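Local atomic coordinates of probable methyltransferase (Bordetella pertussis, PDB entry 3KTY), a protein that probably transfers a methyl group from S-adenosyl-L-methionine to RNA, as a TrmH-family enzyme, of which this chain is the SpoU-type methylase domain. Residues Leu84-Thr89 with Val121-Gly126. Residues are numbered along the deposited sequence; the frame is centred on the assembly and turned at random.
Sequences LAFALT and VAIVLG
Parallel pairing of Leu84-Leu88 with Val121-Leu125 joins two neighbouring inner strands in the parallel sheet of the SPOUT methyltransferase fold; the strand axes diverge by 16°, and helix 102-115 lies in the connection between them. The ladder alternates as parallel pairing requires: Ala122 N donates to Leu84 O, Phe86 N to Ala122 O (2.6 Å), Val124 N to Phe86 O and Leu88 N to Val124 O. Ala122 and Val124 therefore use both N-H and C=O toward the other strand, whereas Ala85 and Ala87 turn theirs to Arg142 and Cys144 of strand 142-145 and, from Ala85 N, to His141. Leu84 O also receives a C-H contact from Val121 CA at 3.2 Å.

One face carries Leu84, Phe86 and Leu88 beside Val121, Ile123 and Leu125. With CG anti to the carbonyl carbon (chi1 -65°), the Phe86 ring lies back toward Val121, whose CG1 meets it near its plane, at the CE2 edge, 4.4 Å away. Ile123 meets Phe86 and Leu88 with two separate branches: CD1 approaches Phe86 CB and CD2 obliquely, while CG2 reaches Leu88 CD2 at 3.8 Å. Helix 102-115 covers Phe86 through Ala105 and Leu108, and helix 157-172 packs on Ile123, Leu88 and Leu125, so two helices lie over this face, with Leu84 still partly exposed.

On the other face the pairs are smaller. The methyls of Ala85 and Ala122 are 4.4 Å apart, CB to CB. Further along, Val124 keeps CG1 anti to its backbone N (chi1 -176°), leaving CG2 on the side of the neighbouring strand, 3.5 Å from Phe86 O.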
# COMPACT_ATOMS: atom_id res chain seq x y z
N LEU A 84 11.19 5.15 19.94
CA LEU A 84 11.80 4.48 18.78
C LEU A 84 11.24 5.09 17.48
O LEU A 84 10.05 4.97 17.19
CB LEU A 84 11.54 2.96 18.81
CG LEU A 84 12.06 2.22 17.58
CD1 LEU A 84 13.57 2.42 17.40
CD2 LEU A 84 11.68 0.70 17.56
N ALA A 85 12.09 5.78 16.74
CA ALA A 85 11.62 6.52 15.61
C ALA A 85 12.33 6.09 14.38
O ALA A 85 13.55 6.10 14.35
CB ALA A 85 11.80 8.01 15.82
N PHE A 86 11.57 5.72 13.36
CA PHE A 86 12.18 5.39 12.07
C PHE A 86 12.10 6.52 11.06
O PHE A 86 11.02 7.07 10.81
CB PHE A 86 11.53 4.15 11.46
CG PHE A 86 11.77 2.92 12.24
CD1 PHE A 86 12.90 2.16 12.00
CD2 PHE A 86 10.87 2.53 13.22
CE1 PHE A 86 13.13 0.98 12.72
CE2 PHE A 86 11.08 1.35 13.96
CZ PHE A 86 12.21 0.59 13.71
N ALA A 87 13.24 6.88 10.51
CA ALA A 87 13.25 7.76 9.35
C ALA A 87 12.94 6.94 8.08
O ALA A 87 13.76 6.13 7.64
CB ALA A 87 14.58 8.42 9.21
N LEU A 88 11.79 7.17 7.47
CA LEU A 88 11.43 6.49 6.22
C LEU A 88 11.94 7.19 4.94
O LEU A 88 11.65 8.36 4.67
CB LEU A 88 9.91 6.35 6.16
CG LEU A 88 9.42 5.29 5.17
CD1 LEU A 88 10.44 4.20 5.07
CD2 LEU A 88 8.10 4.73 5.62
N THR A 89 12.69 6.46 4.14
CA THR A 89 13.25 7.05 2.92
C THR A 89 13.04 6.24 1.63
O THR A 89 12.57 5.08 1.64
CB THR A 89 14.74 7.26 3.09
OG1 THR A 89 15.39 5.99 2.97
CG2 THR A 89 15.05 7.85 4.47
N VAL A 121 6.37 4.42 19.18
CA VAL A 121 7.08 4.22 17.94
C VAL A 121 6.60 5.24 16.96
O VAL A 121 5.40 5.52 16.86
CB VAL A 121 6.86 2.77 17.36
CG1 VAL A 121 7.37 2.69 15.92
CG2 VAL A 121 7.56 1.77 18.21
N ALA A 122 7.54 5.81 16.23
CA ALA A 122 7.15 6.72 15.17
C ALA A 122 7.81 6.35 13.88
O ALA A 122 8.99 5.94 13.83
CB ALA A 122 7.45 8.21 15.54
N ILE A 123 7.01 6.52 12.83
CA ILE A 123 7.48 6.53 11.46
C ILE A 123 7.51 7.95 10.96
O ILE A 123 6.51 8.64 11.02
CB ILE A 123 6.51 5.77 10.57
CG1 ILE A 123 6.32 4.37 11.14
CG2 ILE A 123 7.11 5.63 9.15
CD1 ILE A 123 7.60 3.58 11.19
N VAL A 124 8.66 8.36 10.44
CA VAL A 124 8.88 9.73 9.98
C VAL A 124 9.09 9.86 8.47
O VAL A 124 10.07 9.35 7.92
CB VAL A 124 10.14 10.32 10.68
CG1 VAL A 124 10.35 11.81 10.30
CG2 VAL A 124 10.05 10.16 12.20
N LEU A 125 8.19 10.57 7.80
CA LEU A 125 8.27 10.79 6.35
C LEU A 125 8.50 12.22 5.91
O LEU A 125 7.85 13.15 6.42
CB LEU A 125 6.96 10.41 5.70
CG LEU A 125 6.46 9.01 5.91
CD1 LEU A 125 5.61 8.98 7.17
CD2 LEU A 125 5.66 8.58 4.65
N GLY A 126 9.36 12.40 4.91
CA GLY A 126 9.47 13.66 4.21
C GLY A 126 8.48 13.74 3.06
O GLY A 126 7.55 12.95 3.01